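Local coordinates for protein NADP-dependent alcohol dehydrogenase (Entamoeba histolytica, PDB 2OUI) that catalyses the NADP-dependent, reversible oxidation of alcohols to aldehydes or ketones as a tetrameric, zinc-containing member of the medium-chain dehydrogenase family, at residues A[28-33]-A[62-67]; A[85-90]-A[124-129]; A[166-171]-A[235-240]; A[191-196]-A[212-217]; A[320-325]-A[342-347]. The protein carries 1 engineered substitution. All blocks are in the same frame, centred on the assembly; numbering follows the deposited sequence.

Interaction 1. Residues A[28-33]-A[62-67]; sequences LVRPLA and VGQIVK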
# COMPACT_ATOMS: atom_id res chain seq x y z
N LEU A 28 31.48 -12.87 -16.07
CA LEU A 28 31.34 -13.11 -17.49
C LEU A 28 30.61 -14.43 -17.66
O LEU A 28 30.91 -15.40 -16.95
CB LEU A 28 32.71 -13.17 -18.17
CG LEU A 28 33.58 -11.91 -18.07
CD1 LEU A 28 34.81 -12.09 -18.93
CD2 LEU A 28 32.80 -10.64 -18.52
N VAL A 29 29.67 -14.47 -18.61
CA VAL A 29 28.75 -15.60 -18.75
C VAL A 29 28.69 -16.04 -20.21
O VAL A 29 28.65 -15.20 -21.12
CB VAL A 29 27.31 -15.17 -18.24
CG1 VAL A 29 26.29 -16.32 -18.39
CG2 VAL A 29 27.36 -14.71 -16.80
N ARG A 30 28.69 -17.36 -20.46
CA ARG A 30 28.44 -17.89 -21.81
C ARG A 30 27.01 -18.42 -21.88
O ARG A 30 26.51 -18.99 -20.90
CB ARG A 30 29.48 -18.98 -22.16
CG ARG A 30 29.35 -20.27 -21.38
CD ARG A 30 30.49 -21.25 -21.80
NE ARG A 30 30.44 -22.54 -21.12
CZ ARG A 30 31.34 -23.51 -21.27
NH1 ARG A 30 32.39 -23.32 -22.06
NH2 ARG A 30 31.20 -24.67 -20.62
N PRO A 31 26.31 -18.18 -23.02
CA PRO A 31 24.89 -18.62 -23.08
C PRO A 31 24.70 -20.13 -23.27
O PRO A 31 25.43 -20.74 -24.06
CB PRO A 31 24.37 -17.91 -24.33
CG PRO A 31 25.57 -17.80 -25.25
CD PRO A 31 26.72 -17.49 -24.26
N LEU A 32 23.71 -20.68 -22.56
CA LEU A 32 23.28 -22.08 -22.70
C LEU A 32 21.90 -22.17 -23.35
O LEU A 32 21.61 -23.13 -24.02
CB LEU A 32 23.19 -22.76 -21.34
CG LEU A 32 24.48 -22.95 -20.52
CD1 LEU A 32 24.10 -23.57 -19.20
CD2 LEU A 32 25.47 -23.82 -21.29
N ALA A 33 21.05 -21.18 -23.11
CA ALA A 33 19.78 -21.11 -23.82
C ALA A 33 19.43 -19.63 -23.97
O ALA A 33 19.69 -18.83 -23.07
CB ALA A 33 18.67 -21.88 -23.07
N VAL A 62 19.77 -18.19 -20.16
CA VAL A 62 20.27 -19.05 -19.07
C VAL A 62 21.72 -19.27 -19.49
O VAL A 62 21.99 -19.48 -20.68
CB VAL A 62 19.52 -20.38 -19.02
CG1 VAL A 62 20.26 -21.43 -18.17
CG2 VAL A 62 18.09 -20.15 -18.49
N GLY A 63 22.65 -19.15 -18.56
CA GLY A 63 24.05 -19.16 -18.97
C GLY A 63 24.93 -19.86 -17.97
O GLY A 63 24.45 -20.39 -16.96
N GLN A 64 26.21 -19.89 -18.28
CA GLN A 64 27.19 -20.54 -17.42
C GLN A 64 28.31 -19.54 -17.13
O GLN A 64 28.85 -18.91 -18.05
CB GLN A 64 27.72 -21.80 -18.13
CG GLN A 64 28.64 -22.63 -17.25
CD GLN A 64 28.99 -23.96 -17.88
OE1 GLN A 64 29.17 -24.06 -19.10
NE2 GLN A 64 29.14 -25.00 -17.04
N ILE A 65 28.67 -19.38 -15.85
CA ILE A 65 29.78 -18.49 -15.47
C ILE A 65 31.13 -18.95 -16.02
O ILE A 65 31.51 -20.10 -15.81
CB ILE A 65 29.92 -18.40 -13.93
CG1 ILE A 65 28.55 -18.13 -13.28
CG2 ILE A 65 30.97 -17.34 -13.52
CD1 ILE A 65 27.96 -16.80 -13.61
N VAL A 66 31.83 -18.04 -16.71
CA VAL A 66 33.18 -18.33 -17.23
C VAL A 66 34.26 -17.52 -16.50
O VAL A 66 35.43 -17.86 -16.55
CB VAL A 66 33.31 -18.15 -18.78
CG1 VAL A 66 32.40 -19.12 -19.48
CG2 VAL A 66 32.99 -16.71 -19.22
N LYS A 67 33.86 -16.44 -15.81
CA LYS A 67 34.82 -15.64 -15.03
C LYS A 67 34.08 -14.88 -13.97
O LYS A 67 32.99 -14.40 -14.24
CB LYS A 67 35.52 -14.64 -15.93
CG LYS A 67 36.73 -13.93 -15.27
CD LYS A 67 37.42 -12.99 -16.25
CE LYS A 67 38.67 -12.34 -15.64
NZ LYS A 67 39.58 -13.35 -14.99

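Interaction 2. Residues A[85-90]-A[124-129]; sequences AITPDW and FHVNEA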
# COMPACT_ATOMS: atom_id res chain seq x y z
N ALA A 85 16.50 -10.16 -17.50
CA ALA A 85 16.69 -9.13 -18.54
C ALA A 85 17.15 -7.82 -17.89
O ALA A 85 17.89 -7.05 -18.49
CB ALA A 85 15.39 -8.89 -19.33
N ILE A 86 16.66 -7.58 -16.66
CA ILE A 86 16.94 -6.35 -15.90
C ILE A 86 17.96 -6.69 -14.83
O ILE A 86 17.76 -7.61 -14.02
CB ILE A 86 15.65 -5.70 -15.30
CG1 ILE A 86 14.91 -4.83 -16.35
CG2 ILE A 86 15.97 -4.79 -14.11
CD1 ILE A 86 14.60 -5.51 -17.70
N THR A 87 19.07 -5.97 -14.88
CA THR A 87 20.21 -6.22 -13.99
C THR A 87 20.56 -4.87 -13.33
O THR A 87 21.45 -4.15 -13.79
CB THR A 87 21.46 -6.76 -14.76
OG1 THR A 87 21.75 -5.86 -15.84
CG2 THR A 87 21.24 -8.16 -15.31
N PRO A 88 19.84 -4.50 -12.26
CA PRO A 88 20.00 -3.17 -11.67
C PRO A 88 21.37 -2.85 -11.05
O PRO A 88 22.17 -3.76 -10.74
CB PRO A 88 18.93 -3.15 -10.54
CG PRO A 88 17.93 -4.20 -10.95
CD PRO A 88 18.82 -5.30 -11.56
N ASP A 89 21.64 -1.57 -10.90
CA ASP A 89 22.75 -1.07 -10.07
C ASP A 89 22.06 -0.83 -8.73
O ASP A 89 21.35 0.18 -8.56
CB ASP A 89 23.27 0.25 -10.62
CG ASP A 89 23.53 0.20 -12.15
OD1 ASP A 89 24.52 -0.43 -12.59
OD2 ASP A 89 22.74 0.81 -12.91
N TRP A 90 22.23 -1.76 -7.80
CA TRP A 90 21.38 -1.80 -6.59
C TRP A 90 21.56 -0.64 -5.59
O TRP A 90 20.71 -0.43 -4.72
CB TRP A 90 21.50 -3.19 -5.92
CG TRP A 90 20.79 -4.24 -6.73
CD1 TRP A 90 21.34 -5.05 -7.70
CD2 TRP A 90 19.40 -4.52 -6.71
NE1 TRP A 90 20.35 -5.85 -8.26
CE2 TRP A 90 19.15 -5.54 -7.66
CE3 TRP A 90 18.32 -4.02 -5.94
CZ2 TRP A 90 17.87 -6.07 -7.87
CZ3 TRP A 90 17.05 -4.55 -6.17
CH2 TRP A 90 16.83 -5.54 -7.13
N PHE A 124 28.98 -12.78 -22.41
CA PHE A 124 28.45 -11.45 -22.08
C PHE A 124 28.74 -11.09 -20.63
O PHE A 124 29.21 -11.93 -19.85
CB PHE A 124 26.96 -11.34 -22.43
CG PHE A 124 26.10 -12.36 -21.76
CD1 PHE A 124 25.60 -12.14 -20.48
CD2 PHE A 124 25.77 -13.54 -22.42
CE1 PHE A 124 24.79 -13.10 -19.85
CE2 PHE A 124 24.96 -14.50 -21.81
CZ PHE A 124 24.46 -14.27 -20.53
N HIS A 125 28.47 -9.82 -20.29
CA HIS A 125 28.91 -9.25 -19.05
C HIS A 125 27.69 -8.98 -18.16
O HIS A 125 26.69 -8.40 -18.62
CB HIS A 125 29.67 -7.95 -19.33
CG HIS A 125 30.09 -7.20 -18.09
ND1 HIS A 125 29.22 -6.40 -17.38
CD2 HIS A 125 31.29 -7.09 -17.48
CE1 HIS A 125 29.86 -5.86 -16.36
NE2 HIS A 125 31.12 -6.26 -16.40
N VAL A 126 27.81 -9.34 -16.89
CA VAL A 126 26.76 -9.06 -15.91
C VAL A 126 27.32 -8.18 -14.79
O VAL A 126 28.29 -8.58 -14.11
CB VAL A 126 26.18 -10.36 -15.30
CG1 VAL A 126 25.04 -10.03 -14.30
CG2 VAL A 126 25.70 -11.30 -16.40
N ASN A 127 26.74 -7.00 -14.58
CA ASN A 127 27.15 -6.13 -13.46
C ASN A 127 26.57 -6.62 -12.14
O ASN A 127 25.49 -7.19 -12.13
CB ASN A 127 26.65 -4.70 -13.69
CG ASN A 127 25.15 -4.65 -13.87
OD1 ASN A 127 24.61 -5.19 -14.85
ND2 ASN A 127 24.46 -4.02 -12.93
N GLU A 128 27.27 -6.39 -11.02
CA GLU A 128 26.76 -6.81 -9.70
C GLU A 128 26.25 -8.26 -9.70
O GLU A 128 25.10 -8.55 -9.37
CB GLU A 128 25.71 -5.80 -9.18
CG GLU A 128 26.40 -4.47 -8.82
CD GLU A 128 25.44 -3.39 -8.39
OE1 GLU A 128 24.42 -3.72 -7.75
OE2 GLU A 128 25.73 -2.20 -8.68
N ALA A 129 27.13 -9.17 -10.09
CA ALA A 129 26.72 -10.55 -10.38
C ALA A 129 26.09 -11.31 -9.18
O ALA A 129 25.17 -12.09 -9.38
CB ALA A 129 27.90 -11.34 -10.95
O HOH W 1 26.23 -2.01 -11.33

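Interaction 3. Residues A[166-171]-A[235-240]; sequences LGDTVC and GVDKVV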
# COMPACT_ATOMS: atom_id res chain seq x y z
N LEU A 166 -8.27 -10.81 -5.01
CA LEU A 166 -8.97 -12.09 -5.00
C LEU A 166 -10.38 -11.95 -5.53
O LEU A 166 -11.16 -11.12 -5.03
CB LEU A 166 -9.01 -12.69 -3.59
CG LEU A 166 -7.67 -13.22 -3.04
CD1 LEU A 166 -7.72 -13.38 -1.49
CD2 LEU A 166 -7.29 -14.55 -3.71
N GLY A 167 -10.70 -12.78 -6.53
CA GLY A 167 -12.01 -12.78 -7.19
C GLY A 167 -12.26 -11.69 -8.22
O GLY A 167 -13.34 -11.65 -8.80
N ASP A 168 -11.26 -10.84 -8.49
CA ASP A 168 -11.41 -9.75 -9.47
C ASP A 168 -11.70 -10.30 -10.87
O ASP A 168 -11.18 -11.36 -11.24
CB ASP A 168 -10.13 -8.91 -9.58
CG ASP A 168 -10.12 -7.73 -8.62
OD1 ASP A 168 -11.16 -7.41 -8.00
OD2 ASP A 168 -9.05 -7.09 -8.52
N THR A 169 -12.53 -9.58 -11.62
CA THR A 169 -12.72 -9.89 -13.03
C THR A 169 -11.69 -9.02 -13.77
O THR A 169 -11.64 -7.80 -13.58
CB THR A 169 -14.16 -9.53 -13.45
OG1 THR A 169 -15.08 -10.40 -12.77
CG2 THR A 169 -14.37 -9.67 -14.98
N VAL A 170 -10.88 -9.65 -14.62
CA VAL A 170 -9.71 -8.98 -15.16
C VAL A 170 -9.78 -9.12 -16.68
O VAL A 170 -10.28 -10.13 -17.19
CB VAL A 170 -8.41 -9.63 -14.62
CG1 VAL A 170 -7.13 -9.14 -15.38
CG2 VAL A 170 -8.25 -9.39 -13.08
N CYS A 171 -9.28 -8.10 -17.38
CA CYS A 171 -9.05 -8.25 -18.83
C CYS A 171 -7.56 -8.09 -19.11
O CYS A 171 -6.95 -7.14 -18.64
CB CYS A 171 -9.81 -7.19 -19.62
SG CYS A 171 -9.59 -7.35 -21.41
N GLY A 235 -18.42 -3.27 -16.83
CA GLY A 235 -16.98 -3.23 -17.07
C GLY A 235 -16.27 -4.25 -16.21
O GLY A 235 -16.90 -4.99 -15.44
N VAL A 236 -14.95 -4.30 -16.33
CA VAL A 236 -14.13 -5.24 -15.56
C VAL A 236 -13.47 -4.51 -14.40
O VAL A 236 -13.44 -3.28 -14.38
CB VAL A 236 -13.04 -5.89 -16.47
CG1 VAL A 236 -13.68 -6.65 -17.61
CG2 VAL A 236 -12.05 -4.83 -17.01
N ASP A 237 -12.94 -5.27 -13.43
CA ASP A 237 -12.33 -4.67 -12.23
C ASP A 237 -10.95 -4.08 -12.50
O ASP A 237 -10.64 -2.99 -12.01
CB ASP A 237 -12.22 -5.71 -11.11
CG ASP A 237 -13.58 -6.20 -10.65
OD1 ASP A 237 -14.45 -5.36 -10.36
OD2 ASP A 237 -13.80 -7.42 -10.61
N LYS A 238 -10.12 -4.84 -13.23
CA LYS A 238 -8.71 -4.48 -13.47
C LYS A 238 -8.35 -4.86 -14.92
O LYS A 238 -8.94 -5.78 -15.49
CB LYS A 238 -7.79 -5.25 -12.52
CG LYS A 238 -8.12 -5.11 -11.00
CD LYS A 238 -7.90 -3.70 -10.43
CE LYS A 238 -8.73 -3.48 -9.15
NZ LYS A 238 -8.42 -4.48 -8.11
N VAL A 239 -7.37 -4.17 -15.49
CA VAL A 239 -6.95 -4.42 -16.87
C VAL A 239 -5.42 -4.46 -16.94
O VAL A 239 -4.74 -3.61 -16.36
CB VAL A 239 -7.48 -3.31 -17.85
CG1 VAL A 239 -6.91 -3.53 -19.26
CG2 VAL A 239 -9.01 -3.29 -17.90
N VAL A 240 -4.88 -5.48 -17.64
CA VAL A 240 -3.45 -5.54 -17.96
C VAL A 240 -3.32 -5.31 -19.46
O VAL A 240 -4.08 -5.86 -20.26
CB VAL A 240 -2.83 -6.94 -17.62
CG1 VAL A 240 -1.35 -6.95 -17.99
CG2 VAL A 240 -3.04 -7.31 -16.14
O HOH W 2 -11.07 -5.03 -6.70

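Interaction 4. Residues A[191-196]-A[212-217]; sequences AGRIFA and ATDIIN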
# COMPACT_ATOMS: atom_id res chain seq x y z
N ALA A 191 -7.38 -13.82 -9.52
CA ALA A 191 -8.48 -13.42 -10.41
C ALA A 191 -9.42 -14.57 -10.71
O ALA A 191 -9.01 -15.75 -10.79
CB ALA A 191 -7.93 -12.79 -11.75
N GLY A 192 -10.70 -14.23 -10.88
CA GLY A 192 -11.75 -15.19 -11.17
C GLY A 192 -11.97 -15.20 -12.67
O GLY A 192 -11.28 -15.91 -13.41
N ARG A 193 -12.91 -14.40 -13.14
CA ARG A 193 -13.13 -14.35 -14.58
C ARG A 193 -11.98 -13.56 -15.21
O ARG A 193 -11.63 -12.47 -14.74
CB ARG A 193 -14.48 -13.68 -14.86
CG ARG A 193 -14.88 -13.69 -16.30
CD ARG A 193 -16.36 -13.36 -16.45
NE ARG A 193 -16.84 -13.74 -17.77
CZ ARG A 193 -18.00 -13.35 -18.28
NH1 ARG A 193 -18.81 -12.55 -17.58
NH2 ARG A 193 -18.35 -13.75 -19.50
N ILE A 194 -11.36 -14.14 -16.25
CA ILE A 194 -10.28 -13.45 -16.96
C ILE A 194 -10.59 -13.41 -18.46
O ILE A 194 -10.67 -14.47 -19.10
CB ILE A 194 -8.86 -14.10 -16.71
CG1 ILE A 194 -8.48 -14.06 -15.24
CG2 ILE A 194 -7.79 -13.37 -17.50
CD1 ILE A 194 -7.29 -15.00 -14.89
N PHE A 195 -10.80 -12.20 -19.00
CA PHE A 195 -10.96 -12.01 -20.45
C PHE A 195 -9.57 -11.84 -21.04
O PHE A 195 -8.76 -11.11 -20.49
CB PHE A 195 -11.75 -10.74 -20.75
CG PHE A 195 -13.16 -10.77 -20.24
CD1 PHE A 195 -13.48 -10.29 -18.98
CD2 PHE A 195 -14.17 -11.27 -21.05
CE1 PHE A 195 -14.81 -10.33 -18.52
CE2 PHE A 195 -15.50 -11.31 -20.60
CZ PHE A 195 -15.81 -10.83 -19.33
N ALA A 196 -9.32 -12.50 -22.16
CA ALA A 196 -8.02 -12.42 -22.85
C ALA A 196 -8.31 -11.94 -24.27
O ALA A 196 -8.95 -12.64 -25.06
CB ALA A 196 -7.34 -13.80 -22.87
N ALA A 212 -7.20 -18.12 -18.37
CA ALA A 212 -8.26 -17.31 -19.04
C ALA A 212 -9.59 -18.06 -19.01
O ALA A 212 -9.63 -19.28 -19.14
CB ALA A 212 -7.93 -17.00 -20.50
N THR A 213 -10.69 -17.31 -18.91
CA THR A 213 -12.01 -17.93 -18.98
C THR A 213 -12.78 -17.53 -20.23
O THR A 213 -13.72 -18.24 -20.63
CB THR A 213 -12.88 -17.57 -17.73
OG1 THR A 213 -12.95 -16.15 -17.61
CG2 THR A 213 -12.27 -18.10 -16.45
N ASP A 214 -12.41 -16.39 -20.82
CA ASP A 214 -13.18 -15.79 -21.92
C ASP A 214 -12.23 -15.19 -22.95
O ASP A 214 -11.65 -14.14 -22.70
CB ASP A 214 -14.09 -14.65 -21.42
CG ASP A 214 -15.18 -15.14 -20.48
OD1 ASP A 214 -14.87 -15.34 -19.28
OD2 ASP A 214 -16.35 -15.29 -20.93
N ILE A 215 -12.10 -15.83 -24.11
CA ILE A 215 -11.32 -15.25 -25.21
C ILE A 215 -12.15 -14.20 -25.92
O ILE A 215 -13.27 -14.46 -26.33
CB ILE A 215 -10.90 -16.33 -26.25
CG1 ILE A 215 -10.01 -17.39 -25.61
CG2 ILE A 215 -10.22 -15.67 -27.46
CD1 ILE A 215 -8.79 -16.83 -24.89
N ILE A 216 -11.59 -13.01 -26.07
CA ILE A 216 -12.25 -11.93 -26.80
C ILE A 216 -11.48 -11.67 -28.10
O ILE A 216 -10.35 -11.17 -28.08
CB ILE A 216 -12.35 -10.68 -25.93
CG1 ILE A 216 -13.15 -10.98 -24.65
CG2 ILE A 216 -13.00 -9.53 -26.69
CD1 ILE A 216 -14.64 -11.27 -24.87
N ASN A 217 -12.09 -12.08 -29.21
CA ASN A 217 -11.50 -11.96 -30.52
C ASN A 217 -12.18 -10.82 -31.26
O ASN A 217 -13.38 -10.85 -31.45
CB ASN A 217 -11.68 -13.28 -31.28
CG ASN A 217 -10.86 -13.33 -32.56
OD1 ASN A 217 -10.96 -12.43 -33.39
ND2 ASN A 217 -10.05 -14.37 -32.71

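Interaction 5. Residues A[320-325]-A[342-347]; sequences ITHRFE and ADLIKP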
# COMPACT_ATOMS: atom_id res chain seq x y z
N ILE A 320 6.87 -22.22 -25.63
CA ILE A 320 7.93 -22.53 -26.59
C ILE A 320 7.35 -23.21 -27.82
O ILE A 320 6.87 -24.35 -27.77
CB ILE A 320 8.99 -23.44 -25.95
CG1 ILE A 320 9.62 -22.78 -24.72
CG2 ILE A 320 10.09 -23.82 -26.99
CD1 ILE A 320 10.48 -23.73 -23.89
N THR A 321 7.44 -22.52 -28.96
CA THR A 321 6.87 -23.06 -30.20
C THR A 321 7.93 -23.50 -31.22
O THR A 321 7.63 -24.27 -32.11
CB THR A 321 5.96 -22.05 -30.88
OG1 THR A 321 6.64 -20.79 -30.98
CG2 THR A 321 4.67 -21.87 -30.05
N HIS A 322 9.13 -22.96 -31.09
CA HIS A 322 10.19 -23.18 -32.07
C HIS A 322 11.48 -23.41 -31.29
O HIS A 322 11.80 -22.65 -30.38
CB HIS A 322 10.38 -21.94 -32.93
CG HIS A 322 9.24 -21.65 -33.85
ND1 HIS A 322 8.06 -21.08 -33.42
CD2 HIS A 322 9.11 -21.83 -35.19
CE1 HIS A 322 7.25 -20.93 -34.45
NE2 HIS A 322 7.86 -21.39 -35.53
N ARG A 323 12.22 -24.46 -31.66
CA ARG A 323 13.46 -24.81 -30.99
C ARG A 323 14.61 -24.90 -31.99
O ARG A 323 14.48 -25.58 -33.02
CB ARG A 323 13.30 -26.14 -30.26
CG ARG A 323 12.33 -26.09 -29.08
CD ARG A 323 12.08 -27.48 -28.50
NE ARG A 323 10.90 -27.50 -27.62
CZ ARG A 323 10.93 -27.31 -26.31
NH1 ARG A 323 12.09 -27.07 -25.69
NH2 ARG A 323 9.80 -27.35 -25.60
N PHE A 324 15.73 -24.23 -31.70
CA PHE A 324 16.92 -24.20 -32.57
C PHE A 324 18.14 -24.69 -31.77
O PHE A 324 18.14 -24.67 -30.54
CB PHE A 324 17.22 -22.74 -33.00
CG PHE A 324 16.18 -22.13 -33.90
CD1 PHE A 324 15.18 -21.33 -33.37
CD2 PHE A 324 16.23 -22.32 -35.27
CE1 PHE A 324 14.20 -20.75 -34.20
CE2 PHE A 324 15.27 -21.75 -36.12
CZ PHE A 324 14.25 -20.96 -35.58
N GLU A 325 19.19 -25.10 -32.47
CA GLU A 325 20.44 -25.42 -31.80
C GLU A 325 21.54 -24.59 -32.44
O GLU A 325 21.63 -24.53 -33.67
CB GLU A 325 20.81 -26.89 -32.00
CG GLU A 325 19.78 -27.88 -31.50
CD GLU A 325 19.86 -28.11 -30.00
OE1 GLU A 325 20.99 -28.13 -29.45
OE2 GLU A 325 18.79 -28.28 -29.36
N ALA A 342 1.82 -17.65 -37.82
CA ALA A 342 0.67 -18.04 -36.97
C ALA A 342 1.07 -19.01 -35.84
O ALA A 342 0.47 -19.01 -34.76
CB ALA A 342 -0.42 -18.68 -37.85
N ASP A 343 2.07 -19.82 -36.16
CA ASP A 343 2.71 -20.84 -35.36
C ASP A 343 3.41 -20.34 -34.08
O ASP A 343 3.69 -21.12 -33.17
CB ASP A 343 3.80 -21.42 -36.30
CG ASP A 343 4.13 -22.88 -36.01
OD1 ASP A 343 4.26 -23.27 -34.83
OD2 ASP A 343 4.30 -23.64 -37.00
N LEU A 344 3.68 -19.03 -34.03
CA LEU A 344 4.67 -18.48 -33.10
C LEU A 344 4.09 -18.03 -31.76
O LEU A 344 3.06 -17.36 -31.72
CB LEU A 344 5.41 -17.30 -33.75
CG LEU A 344 6.40 -16.51 -32.87
CD1 LEU A 344 7.68 -17.28 -32.75
CD2 LEU A 344 6.70 -15.13 -33.44
N ILE A 345 4.78 -18.42 -30.69
CA ILE A 345 4.69 -17.72 -29.40
C ILE A 345 6.14 -17.29 -29.07
O ILE A 345 6.49 -16.13 -29.20
CB ILE A 345 4.05 -18.58 -28.27
CG1 ILE A 345 2.61 -18.98 -28.68
CG2 ILE A 345 4.09 -17.81 -26.93
CD1 ILE A 345 1.92 -19.95 -27.72
N LYS A 346 7.00 -18.25 -28.73
CA LYS A 346 8.36 -17.90 -28.34
C LYS A 346 9.36 -18.96 -28.85
O LYS A 346 9.15 -20.14 -28.62
CB LYS A 346 8.40 -17.79 -26.81
CG LYS A 346 9.57 -17.07 -26.24
CD LYS A 346 9.48 -15.58 -26.40
CE LYS A 346 10.68 -14.98 -25.68
NZ LYS A 346 10.72 -13.50 -25.77
N PRO A 347 10.40 -18.55 -29.59
CA PRO A 347 11.47 -19.47 -29.94
C PRO A 347 12.54 -19.52 -28.85
O PRO A 347 12.70 -18.57 -28.07
CB PRO A 347 12.08 -18.86 -31.21
CG PRO A 347 11.32 -17.56 -31.47
CD PRO A 347 10.63 -17.21 -30.18
O HOH W 3 4.69 -25.41 -32.45

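Interaction 1. Residues A[28-33]-A[62-67]
L28 pairs with K67 in an antiparallel strand pair, its N bonded to K67 O and its carbonyl to two successive amides: V66 N lies 2.8 Å from L28 O and K67 N bonds it weakly, a classic beta bulge. The L28 and K67 side chains run side by side. V29, a non-hydrogen-bonded partner of I65, sets CG2 against I65 CD1. R30 exchanges both backbone bonds with Q64 and, with CG between the backbone N and the carbonyl carbon (chi1 69°), extends alongside it. R30 NE at 2.8 Å and R30 NH2 at 2.6 Å reach Q64 OE1, which lies in the guanidinium plane; they come from one face of the amide, NH2 from above its plane. R30 CD packs on V66 CG1, and D355 adds a salt bridge. Beyond P31, L32 N and A33 N share V62 O, a second classic bulge where the strand turns a corner. Strand 124-126 flanks V29, strand 80-83 lies beyond G63 and I65, and helix 142-145 packs on A33 and V62.

Interaction 2. Residues A[85-90]-A[124-129]
N127 and E128, the turn between strand 124-126 and helix 129-132, meet the T87 to W90 loop within the GroES-like domain, E128 standing at the helix N-cap position. N127 points its amide at the loop backbone: ND2 lies 3.1 Å from T87 O, and although that oxygen is in the amide plane, the nitrogen approaches from above the T87 carbonyl plane, 52° out of it. E128, extended beyond CG, reaches past D89 to the next amide, with OE1 2.9 Å from W90 N in a nearly straight bond (167°) on the syn side of the carboxylate. The same oxygen sits at the edge of the indole, 3.4 Å from W90 CD1, and P88 CB covers one face of that ring. A water joins the three polar side chains, donating to D89 OD1 (2.6 Å) and to E128 OE2 (2.7 Å) while accepting from N127 ND2. Outside the pair, K111 bridges to D89 OD2 and N132 accepts from W90 NE1. With D89 OD1 and E128 OE2 only 4.5 Å apart, two probably charged carboxylates come close; the shared water, and K111 on the far oxygen of D89, may temper their repulsion.

Interaction 3. Residues A[166-171]-A[235-240]
K238 reaches back over D168 in a curled path. From K238 CB, 4.2 Å from V170 CG2, the chain bends at chi2 (-67°) and lays CG 3.3 Å from D168 OD2; CD and CE curve round that oxygen, and a second bend at chi4 brings K238 NZ 2.7 Å from D168 OD2. This salt bridge meets OD2 on the syn side, 22° out of the carboxylate plane. NZ also donates to a water that donates to D168 OD1, and to the carbonyl of N163. The backbones beneath belong to neighbouring parallel strands, 170-173 and 236-241, of the Rossmann-type sheet expected to bind the cofactor: C171 N bonds K238 O, and V240 N bonds C171 O at 2.8 Å. Just before the strands pair, D237 OD2 takes T169 N at 2.7 Å through its anti lone pair (175° at the hydrogen). T169 O accepts D237 N in return and K238 N weakly. K304 of the third subunit forms a salt bridge to D168 OD1, and K257 pairs with D237 OD1.

Interaction 4. Residues A[191-196]-A[212-217]
R193 and D214 form the charged part of this contact, a side-on salt bridge in which R193 NE lies 3.0 Å from D214 OD1 and R193 NH2 2.9 Å from D214 OD2. Both oxygens are in the guanidinium plane, yet the planes of the two groups stand 55° apart, so the nitrogens come down on the carboxylate from above its plane. CG of R193 is anti to the backbone N (chi1 -174°), which sends the extended chain across to the aspartate. F195, two residues on in the same segment, puts CZ 3.4 Å above the centre of the R193 guanidinium. Among the remaining side-chain bonds, T213 OG1 accepts I194 N and donates to D214 OD1 at 2.7 Å. Backbone bonds follow parallel pairing: I194 O takes both T213 N and D214 N, A196 N bonds D214 O, and I216 N bonds A196 O. Packing divides between the two faces of the sheet. On one, the F195 ring rests on the aspartate methylene, CD2 3.4 Å from D214 CB, and makes an apolar contact with I216 CG1; on the other, A196 CB meets I215 CD1 and A212 CB. Helix 201-209, linking the strands in a beta-alpha-beta crossover, covers I215. With OD1 gripped by two donors and OD2 by a third, D214 is probably held as a carboxylate, its charge balanced by an arginine that also bonds the carbonyl of A230.

Interaction 5. Residues A[320-325]-A[342-347]
T321 makes both hydrogen bonds across the contact between strand 320-325 and the turn leading into strand 346-350. Its N donates to K346 O at 3.0 Å. Its hydroxyl, set between backbone N and carbonyl carbon (chi1 50°), accepts I345 N at 3.0 Å in an almost straight bond (177°), and it shares a further hydrogen bond with H322 ND1, 2.8 Å from T321 OG1 and at the edge of the imidazole, in plane; either atom could be the donor there. The methyl of T321 meanwhile rests against I345 CB and CG1. One buried donor goes without: H322 N has no partner, and K346 O stays 3.7 Å from it, at the one-residue register shift between I320 and H322. H322 O is approached by P347 CA at 3.2 Å, a CA-H...O contact, and CB of the histidine packs on P347 CB. H322 also bonds V348 through its backbone, and L344 O accepts from R200 NH2. The CE1 corner of the ring touches L344 CA and the D343 carboxylate. The lysine tip turns elsewhere, NZ of K346 bridging to E60 and bonding the carbonyl of P36. The two parallel strands are joined through helix 329-339, a beta-alpha-beta crossover with a beta bulge at the start of the pairing.

In the fold
Interactions 1, 2 and 5 all reach one mixed sheet, whereas 3 and 4 lie in the parallel Rossmann-type sheet. Interactions 1 and 2 touch where strands 27-34 and 124-126 run together, their centres 13 Å apart; interaction 5, with its centre 22 Å from that of interaction 1, comes last along the chain, yet its strand 346-350 returns to pair with 27-34. Interactions 3 and 4 touch through neighbouring strands 170-173 and 194-197, with 4 nested inside the loop that 3 closes, and both touch the third subunit. Centres of interactions 1 and 3 are 40 Å apart, on opposite sides of the chain's centre: a two-part architecture consistent with separate catalytic and cofactor-binding domains.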